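Local coordinates for chromosome-partitioning protein Spo0J (Thermus thermophilus HB27, PDB 1VZ0), which binds the plasmid centromere-like site parS, stimulates the ATPase activity of Soj and is probably involved in chromosome partitioning, at residues Gln159-Ala164 and Arg189-Leu193; Glu123-Gln128 and Ala154-Leu158; Thr174-Ala180 and Leu201-Glu207. All coordinates share one frame; numbering follows the deposited sequence.

Contact 1 (Gln159-Ala164 and Arg189-Leu193); sequences QLPPEA and RLWGL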
loop_
_atom_site.group_PDB
_atom_site.type_symbol
_atom_site.label_atom_id
_atom_site.label_comp_id
_atom_site.label_asym_id
_atom_site.label_seq_id
_atom_site.Cartn_x
_atom_site.Cartn_y
_atom_site.Cartn_z
ATOM N N GLN C 159 19.878 1.444 2.148
ATOM C CA GLN C 159 20.973 1.863 2.996
ATOM C C GLN C 159 20.675 3.214 3.618
ATOM O O GLN C 159 21.513 3.794 4.307
ATOM C CB GLN C 159 22.294 1.880 2.227
ATOM C CG GLN C 159 22.272 2.547 0.891
ATOM C CD GLN C 159 23.480 2.165 0.050
ATOM O OE1 GLN C 159 23.674 0.992 -0.272
ATOM N NE2 GLN C 159 24.299 3.154 -0.306
ATOM N N LEU C 160 19.460 3.708 3.390
ATOM C CA LEU C 160 19.053 4.992 3.955
ATOM C C LEU C 160 18.559 4.775 5.387
ATOM O O LEU C 160 18.104 3.693 5.742
ATOM C CB LEU C 160 17.936 5.636 3.110
ATOM C CG LEU C 160 18.289 6.282 1.756
ATOM C CD1 LEU C 160 17.015 6.760 1.056
ATOM C CD2 LEU C 160 19.224 7.471 1.972
ATOM N N PRO C 161 18.674 5.791 6.236
ATOM C CA PRO C 161 18.198 5.608 7.611
ATOM C C PRO C 161 16.673 5.426 7.624
ATOM O O PRO C 161 15.968 5.953 6.762
ATOM C CB PRO C 161 18.648 6.889 8.308
ATOM C CG PRO C 161 18.734 7.894 7.182
ATOM C CD PRO C 161 19.318 7.101 6.054
ATOM N N PRO C 162 16.150 4.651 8.588
ATOM C CA PRO C 162 14.709 4.393 8.715
ATOM C C PRO C 162 13.810 5.631 8.542
ATOM O O PRO C 162 12.833 5.585 7.797
ATOM C CB PRO C 162 14.589 3.771 10.107
ATOM C CG PRO C 162 15.888 3.011 10.237
ATOM C CD PRO C 162 16.906 3.990 9.671
ATOM N N GLU C 163 14.131 6.731 9.212
ATOM C CA GLU C 163 13.308 7.938 9.074
ATOM C C GLU C 163 13.269 8.487 7.638
ATOM O O GLU C 163 12.269 9.071 7.217
ATOM C CB GLU C 163 13.750 9.035 10.061
ATOM C CG GLU C 163 15.228 9.139 10.290
ATOM C CD GLU C 163 15.728 8.156 11.329
ATOM O OE1 GLU C 163 15.459 8.375 12.525
ATOM O OE2 GLU C 163 16.384 7.165 10.953
ATOM N N ALA C 164 14.337 8.295 6.872
ATOM C CA ALA C 164 14.324 8.767 5.492
ATOM C C ALA C 164 13.384 7.862 4.688
ATOM O O ALA C 164 12.638 8.333 3.835
ATOM C CB ALA C 164 15.705 8.731 4.904
ATOM N N ARG C 189 23.151 12.220 6.548
ATOM C CA ARG C 189 21.858 11.976 5.933
ATOM C C ARG C 189 20.651 12.479 6.706
ATOM O O ARG C 189 19.711 13.008 6.111
ATOM C CB ARG C 189 21.736 10.490 5.604
ATOM C CG ARG C 189 22.715 10.100 4.516
ATOM C CD ARG C 189 22.740 8.612 4.205
ATOM N NE ARG C 189 23.741 8.372 3.172
ATOM C CZ ARG C 189 24.196 7.178 2.810
ATOM N NH1 ARG C 189 25.110 7.095 1.852
ATOM N NH2 ARG C 189 23.745 6.075 3.400
ATOM N N LEU C 190 20.664 12.319 8.023
ATOM C CA LEU C 190 19.548 12.807 8.814
ATOM C C LEU C 190 19.506 14.320 8.676
ATOM O O LEU C 190 18.445 14.905 8.430
ATOM C CB LEU C 190 19.687 12.396 10.284
ATOM C CG LEU C 190 19.316 10.929 10.518
ATOM C CD1 LEU C 190 19.357 10.594 12.012
ATOM C CD2 LEU C 190 17.916 10.675 9.966
ATOM N N TRP C 191 20.663 14.956 8.818
ATOM C CA TRP C 191 20.719 16.397 8.678
ATOM C C TRP C 191 20.122 16.795 7.328
ATOM O O TRP C 191 19.296 17.707 7.239
ATOM C CB TRP C 191 22.157 16.893 8.744
ATOM C CG TRP C 191 22.233 18.363 8.495
ATOM C CD1 TRP C 191 21.851 19.357 9.349
ATOM C CD2 TRP C 191 22.609 19.007 7.274
ATOM N NE1 TRP C 191 21.960 20.580 8.735
ATOM C CE2 TRP C 191 22.427 20.395 7.460
ATOM C CE3 TRP C 191 23.083 18.547 6.040
ATOM C CZ2 TRP C 191 22.699 21.330 6.455
ATOM C CZ3 TRP C 191 23.352 19.477 5.038
ATOM C CH2 TRP C 191 23.160 20.852 5.255
ATOM N N GLY C 192 20.551 16.106 6.274
ATOM C CA GLY C 192 20.044 16.416 4.951
ATOM C C GLY C 192 18.540 16.255 4.842
ATOM O O GLY C 192 17.863 17.066 4.192
ATOM N N LEU C 193 18.016 15.208 5.476
ATOM C CA LEU C 193 16.584 14.930 5.441
ATOM C C LEU C 193 15.838 16.105 6.060
ATOM O O LEU C 193 14.849 16.573 5.514
ATOM C CB LEU C 193 16.270 13.658 6.230
ATOM C CG LEU C 193 15.077 12.757 5.884
ATOM C CD1 LEU C 193 14.595 12.090 7.179
ATOM C CD2 LEU C 193 13.948 13.527 5.224
HETATM O O HOH W 1 22.519 5.649 5.931
#
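Leu193 and Ala164 form the tight, buried end of this contact, in which the turn leading into helix 162-169 is pressed against the start of helix 189-199. The leucine places CG anti to its backbone N (chi1 -151°), which brings CD1 to 3.7 Å from Ala164 CA and 3.8 Å from Glu163 O; its CG also lies 4.2 Å from Ala164 CB. With alanine in place of Leu193, the start of helix 162-169 would probably lose the methyl contacts on Ala164 and Glu163 O, and a gap would open beside Ala164. At this same end Glu163 OE1 is hydrogen-bonded to Ser53 OG of the second subunit, and the glutamate side chain is about 4 Å from a bound cobalt ion. Pro161, the N-cap residue, continues the apolar seam: its CG meets Leu190 CD2 at 4.0 Å as the two side chains slide past each other in opposite directions, while its CD lies 4.2 Å from CD of Arg189, whose chain passes at about a right angle.

The other end is looser and wetter. Arg189 runs extended to its guanidinium, and Gln159 O comes to the edge of that group, near its plane. A water joins the two, donating to Gln159 O at 2.7 Å and accepting from Arg189 NH2 at 2.8 Å. Arg189 NE also donates to Leu184 O, so a backbone carbonyl and the water together hold the guanidinium. Two kinds of chemistry thus meet where the turn before helix 162-169 packs on helix 189-199 in the ParB helix-turn-helix domain: apolar packing fixes the deep end, and at the other end a water links the arginine to a backbone carbonyl.

Contact 2 (Glu123-Gln128 and Ala154-Leu158); sequences EARGYQ and ALRLL
Between 123-128 and 154-158 the backbones come nearest at Ala124 and Ala154, their CA atoms 4.9 Å apart. Such closeness depends on small side chains: the CB of Ala124 lies 3.1 Å from Ala154 O and 4.2 Å from Ala154 CB, so a methyl group rests almost directly on the opposing backbone. Larger side chains close round this alanine pair. On one flank Tyr127 brings its ring to Ala154, with CD1 3.9 Å from Ala154 CB at an oblique approach. The same ring has Glu123 O above one face, toward the rim, and its hydroxyl donates a weak hydrogen bond to Glu123 OE1, one turn back in the same helix.

On the other flank Leu158 spreads two methyl groups over three residues. Its CG meets Ala124 CB at 3.9 Å. CD2 touches the aliphatic CG of Arg125 and sits over one face of that guanidinium, offset toward its rim. CD1 reaches the carboxamide of Gln128, 3.5 Å from CD and almost equally far from the amide oxygen and nitrogen; Gln128 reaches across the leucine obliquely, its CG anti to the backbone N (chi1 -175°) and the chain extended, which carries the carboxamide to CD1. Leu155 wedges in between, its CD2 3.5 Å from Gln128 N and against Tyr127 CB.

The inferred helix-turn-helix motif, 137-156, ends within this contact; helix 120-132 packs against the second of its helices. Tyr127 and Leu155 also touch helix 137-144, the first helix of that motif, through Val140 and Gln137. Leu157 packs on helix 175-183, while Arg125 meets Ser46 of the second subunit.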
loop_
_atom_site.group_PDB
_atom_site.type_symbol
_atom_site.label_atom_id
_atom_site.label_comp_id
_atom_site.label_asym_id
_atom_site.label_seq_id
_atom_site.Cartn_x
_atom_site.Cartn_y
_atom_site.Cartn_z
ATOM N N GLU C 123 9.109 -2.102 -2.572
ATOM C CA GLU C 123 9.624 -2.684 -3.791
ATOM C C GLU C 123 11.042 -3.176 -3.518
ATOM O O GLU C 123 11.385 -4.304 -3.849
ATOM C CB GLU C 123 9.648 -1.647 -4.908
ATOM C CG GLU C 123 10.069 -2.210 -6.245
ATOM C CD GLU C 123 10.331 -1.125 -7.280
ATOM O OE1 GLU C 123 10.743 -1.470 -8.407
ATOM O OE2 GLU C 123 10.127 0.071 -6.965
ATOM N N ALA C 124 11.854 -2.314 -2.906
ATOM C CA ALA C 124 13.232 -2.652 -2.587
ATOM C C ALA C 124 13.329 -3.826 -1.608
ATOM O O ALA C 124 14.148 -4.714 -1.799
ATOM C CB ALA C 124 13.956 -1.431 -2.020
ATOM N N ARG C 125 12.495 -3.838 -0.570
ATOM C CA ARG C 125 12.536 -4.928 0.404
ATOM C C ARG C 125 12.201 -6.261 -0.261
ATOM O O ARG C 125 12.757 -7.307 0.102
ATOM C CB ARG C 125 11.565 -4.672 1.567
ATOM C CG ARG C 125 11.897 -3.454 2.414
ATOM C CD ARG C 125 10.915 -3.305 3.575
ATOM N NE ARG C 125 11.085 -2.024 4.253
ATOM C CZ ARG C 125 12.138 -1.696 4.994
ATOM N NH1 ARG C 125 12.198 -0.497 5.559
ATOM N NH2 ARG C 125 13.123 -2.564 5.187
ATOM N N GLY C 126 11.286 -6.214 -1.226
ATOM C CA GLY C 126 10.897 -7.412 -1.944
ATOM C C GLY C 126 12.062 -7.962 -2.745
ATOM O O GLY C 126 12.375 -9.149 -2.665
ATOM N N TYR C 127 12.718 -7.097 -3.512
ATOM C CA TYR C 127 13.857 -7.525 -4.320
ATOM C C TYR C 127 14.925 -8.120 -3.413
ATOM O O TYR C 127 15.484 -9.175 -3.707
ATOM C CB TYR C 127 14.452 -6.344 -5.087
ATOM C CG TYR C 127 13.528 -5.739 -6.118
ATOM C CD1 TYR C 127 13.824 -4.505 -6.693
ATOM C CD2 TYR C 127 12.357 -6.391 -6.513
ATOM C CE1 TYR C 127 12.979 -3.927 -7.631
ATOM C CE2 TYR C 127 11.501 -5.827 -7.453
ATOM C CZ TYR C 127 11.817 -4.592 -8.004
ATOM O OH TYR C 127 10.953 -4.000 -8.894
ATOM N N GLN C 128 15.201 -7.448 -2.303
ATOM C CA GLN C 128 16.208 -7.937 -1.373
ATOM C C GLN C 128 15.867 -9.321 -0.824
ATOM O O GLN C 128 16.754 -10.155 -0.634
ATOM C CB GLN C 128 16.392 -6.967 -0.210
ATOM C CG GLN C 128 17.509 -7.391 0.712
ATOM C CD GLN C 128 17.625 -6.513 1.931
ATOM O OE1 GLN C 128 16.700 -6.436 2.747
ATOM N NE2 GLN C 128 18.766 -5.843 2.068
ATOM N N ALA C 154 16.660 0.285 -6.793
ATOM C CA ALA C 154 15.703 0.173 -5.700
ATOM C C ALA C 154 16.416 -0.334 -4.446
ATOM O O ALA C 154 16.205 0.195 -3.361
ATOM C CB ALA C 154 14.569 -0.761 -6.072
ATOM N N LEU C 155 17.267 -1.349 -4.599
ATOM C CA LEU C 155 18.011 -1.904 -3.468
ATOM C C LEU C 155 18.845 -0.857 -2.728
ATOM O O LEU C 155 19.003 -0.929 -1.506
ATOM C CB LEU C 155 18.934 -3.034 -3.939
ATOM C CG LEU C 155 18.234 -4.307 -4.427
ATOM C CD1 LEU C 155 19.242 -5.232 -5.089
ATOM C CD2 LEU C 155 17.547 -4.992 -3.256
ATOM N N ARG C 156 19.389 0.107 -3.467
ATOM C CA ARG C 156 20.194 1.165 -2.863
ATOM C C ARG C 156 19.427 1.930 -1.785
ATOM O O ARG C 156 20.021 2.413 -0.824
ATOM C CB ARG C 156 20.687 2.147 -3.935
ATOM C CG ARG C 156 21.878 1.643 -4.730
ATOM C CD ARG C 156 22.165 2.527 -5.949
ATOM N NE ARG C 156 22.455 3.922 -5.611
ATOM C CZ ARG C 156 23.446 4.318 -4.815
ATOM N NH1 ARG C 156 23.633 5.611 -4.577
ATOM N NH2 ARG C 156 24.250 3.425 -4.245
ATOM N N LEU C 157 18.113 2.048 -1.949
ATOM C CA LEU C 157 17.306 2.771 -0.967
ATOM C C LEU C 157 17.452 2.183 0.429
ATOM O O LEU C 157 17.373 2.901 1.417
ATOM C CB LEU C 157 15.820 2.752 -1.357
ATOM C CG LEU C 157 15.421 3.490 -2.631
ATOM C CD1 LEU C 157 13.985 3.152 -2.978
ATOM C CD2 LEU C 157 15.603 4.989 -2.433
ATOM N N LEU C 158 17.670 0.873 0.505
ATOM C CA LEU C 158 17.791 0.206 1.793
ATOM C C LEU C 158 18.977 0.615 2.659
ATOM O O LEU C 158 19.081 0.173 3.799
ATOM C CB LEU C 158 17.783 -1.311 1.606
ATOM C CG LEU C 158 16.478 -1.825 0.987
ATOM C CD1 LEU C 158 16.523 -3.331 0.890
ATOM C CD2 LEU C 158 15.288 -1.382 1.828
#

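Contact 3 (Thr174-Ala180 and Leu201-Glu207); sequences TAGHARA and LSVRQAE
Val203 docks on Gly176 and His177 where two N-capped helix starts, 175-180 and 203-207, lie side by side in the helical ParB helix-turn-helix domain. Their short axes run nearly parallel, 5° apart, with a closest approach of 8.8 Å. From its CB the valine forks. CG1, anti to the backbone N (chi1 171°), rests against the backbone of Gly176, 3.9 Å from its O. CG2, anti to the carbonyl carbon, lies 3.5 Å from Thr174 OG1 and stands over the centre of the His177 ring, 4.1 Å from the centroid, as a CH-pi contact. Glycine at 176 permits this, since a CB there would run into CG2.

The hydroxyl that Val203 touches is itself at work, capping helix 175-183 by accepting from His177 N at 3.2 Å and, weakly, from Gly176 N. Across the interface Ser202 and Gln205 form a capping box, though some of its atoms are less surely placed. One turn further on, Ala180 CB and Ala206 CB meet at 3.8 Å, and Ile196 of helix 189-199 packs against both His177 and Ala206. Beyond the alanines a water donates to Ala206 O at 2.6 Å and, weakly, to Ala180 O.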
loop_
_atom_site.group_PDB
_atom_site.type_symbol
_atom_site.label_atom_id
_atom_site.label_comp_id
_atom_site.label_asym_id
_atom_site.label_seq_id
_atom_site.Cartn_x
_atom_site.Cartn_y
_atom_site.Cartn_z
ATOM N N THR C 174 10.547 12.591 -2.387
ATOM C CA THR C 174 10.449 11.729 -3.556
ATOM C C THR C 174 11.612 10.754 -3.652
ATOM O O THR C 174 12.569 10.831 -2.887
ATOM C CB THR C 174 10.445 12.558 -4.869
ATOM O OG1 THR C 174 11.742 13.144 -5.062
ATOM C CG2 THR C 174 9.399 13.678 -4.805
ATOM N N ALA C 175 11.528 9.850 -4.620
ATOM C CA ALA C 175 12.588 8.879 -4.838
ATOM C C ALA C 175 13.855 9.662 -5.176
ATOM O O ALA C 175 14.973 9.240 -4.862
ATOM C CB ALA C 175 12.218 7.959 -5.986
ATOM N N GLY C 176 13.656 10.810 -5.813
ATOM C CA GLY C 176 14.771 11.650 -6.187
ATOM C C GLY C 176 15.477 12.221 -4.972
ATOM O O GLY C 176 16.705 12.284 -4.941
ATOM N N HIS C 177 14.703 12.644 -3.978
ATOM C CA HIS C 177 15.276 13.198 -2.757
ATOM C C HIS C 177 16.109 12.131 -2.060
ATOM O O HIS C 177 17.170 12.412 -1.498
ATOM C CB HIS C 177 14.174 13.637 -1.801
ATOM C CG HIS C 177 13.468 14.880 -2.226
ATOM N ND1 HIS C 177 14.106 16.096 -2.331
ATOM C CD2 HIS C 177 12.171 15.103 -2.538
ATOM C CE1 HIS C 177 13.230 17.016 -2.686
ATOM N NE2 HIS C 177 12.050 16.441 -2.818
ATOM N N ALA C 178 15.586 10.910 -2.090
ATOM C CA ALA C 178 16.223 9.773 -1.469
ATOM C C ALA C 178 17.567 9.507 -2.155
ATOM O O ALA C 178 18.587 9.296 -1.487
ATOM C CB ALA C 178 15.295 8.543 -1.563
ATOM N N ARG C 179 17.573 9.533 -3.485
ATOM C CA ARG C 179 18.819 9.311 -4.215
ATOM C C ARG C 179 19.835 10.390 -3.874
ATOM O O ARG C 179 21.033 10.107 -3.806
ATOM C CB ARG C 179 18.591 9.301 -5.727
ATOM C CG ARG C 179 17.665 8.208 -6.201
ATOM C CD ARG C 179 17.644 8.114 -7.712
ATOM N NE ARG C 179 16.409 7.479 -8.150
ATOM C CZ ARG C 179 15.314 8.142 -8.506
ATOM N NH1 ARG C 179 14.233 7.475 -8.875
ATOM N NH2 ARG C 179 15.306 9.462 -8.528
ATOM N N ALA C 180 19.367 11.623 -3.679
ATOM C CA ALA C 180 20.273 12.714 -3.334
ATOM C C ALA C 180 20.866 12.457 -1.945
ATOM O O ALA C 180 22.052 12.677 -1.722
ATOM C CB ALA C 180 19.537 14.074 -3.366
ATOM N N LEU C 201 12.666 21.613 -0.073
ATOM C CA LEU C 201 13.633 21.543 -1.162
ATOM C C LEU C 201 13.235 20.657 -2.326
ATOM O O LEU C 201 12.579 19.630 -2.145
ATOM C CB LEU C 201 14.972 21.042 -0.635
ATOM C CG LEU C 201 15.976 22.060 -0.118
ATOM C CD1 LEU C 201 15.257 23.150 0.638
ATOM C CD2 LEU C 201 17.014 21.337 0.743
ATOM N N SER C 202 13.642 21.059 -3.526
ATOM C CA SER C 202 13.381 20.259 -4.715
ATOM C C SER C 202 14.534 19.243 -4.793
ATOM O O SER C 202 15.501 19.342 -4.046
ATOM C CB SER C 202 13.391 21.139 -5.969
ATOM O OG SER C 202 14.684 21.674 -6.208
ATOM N N VAL C 203 14.435 18.274 -5.691
ATOM C CA VAL C 203 15.507 17.306 -5.836
ATOM C C VAL C 203 16.797 18.035 -6.208
ATOM O O VAL C 203 17.858 17.785 -5.626
ATOM C CB VAL C 203 15.172 16.267 -6.917
ATOM C CG1 VAL C 203 16.402 15.386 -7.216
ATOM C CG2 VAL C 203 14.011 15.401 -6.438
ATOM N N ARG C 204 16.698 18.948 -7.168
ATOM C CA ARG C 204 17.855 19.718 -7.614
ATOM C C ARG C 204 18.567 20.392 -6.440
ATOM O O ARG C 204 19.788 20.318 -6.324
ATOM C CB ARG C 204 17.424 20.788 -8.624
ATOM C CG ARG C 204 18.564 21.644 -9.162
ATOM C CD ARG C 204 18.009 22.776 -10.028
ATOM N NE ARG C 204 19.041 23.694 -10.516
ATOM C CZ ARG C 204 19.900 23.417 -11.495
ATOM N NH1 ARG C 204 20.806 24.316 -11.864
ATOM N NH2 ARG C 204 19.850 22.244 -12.116
ATOM N N GLN C 205 17.814 21.061 -5.575
ATOM C CA GLN C 205 18.452 21.718 -4.447
ATOM C C GLN C 205 18.925 20.716 -3.402
ATOM O O GLN C 205 19.836 21.017 -2.637
ATOM C CB GLN C 205 17.536 22.792 -3.830
ATOM C CG GLN C 205 16.078 22.454 -3.796
ATOM C CD GLN C 205 15.179 23.689 -3.755
ATOM O OE1 GLN C 205 13.961 23.572 -3.669
ATOM N NE2 GLN C 205 15.779 24.870 -3.825
ATOM N N ALA C 206 18.330 19.524 -3.372
ATOM C CA ALA C 206 18.783 18.509 -2.419
ATOM C C ALA C 206 20.171 18.034 -2.884
ATOM O O ALA C 206 21.010 17.659 -2.077
ATOM C CB ALA C 206 17.814 17.342 -2.370
ATOM N N GLU C 207 20.403 18.066 -4.192
ATOM C CA GLU C 207 21.691 17.670 -4.746
ATOM C C GLU C 207 22.756 18.703 -4.355
ATOM O O GLU C 207 23.928 18.375 -4.186
ATOM C CB GLU C 207 21.610 17.571 -6.275
ATOM C CG GLU C 207 20.773 16.415 -6.799
ATOM C CD GLU C 207 20.615 16.441 -8.321
ATOM O OE1 GLU C 207 19.956 15.541 -8.875
ATOM O OE2 GLU C 207 21.151 17.362 -8.968
HETATM O O HOH W 2 22.913 15.841 -2.201
#

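Overall arrangement
Followed from the N terminus, the chain first closes contact 2, which returns helix 148-156 to helix 120-132 after a loop of 25 residues holding helix 137-144. Contact 1 opens at the very next residue, so the two are in series. Contact 3 then opens inside the loop of contact 1, and contact 1 closes at 189-193 before contact 3 does at 201-207: these two cross, interlocking the four successive helices from 162-169 to 203-207. Ala178 of helix 175-183 joins all three, its CB packing 3.6 Å from Leu160 CD1 of contact 1 and 3.7 Å from Leu157 CD2 of contact 2. Contacts 1 and 2 also touch the second subunit.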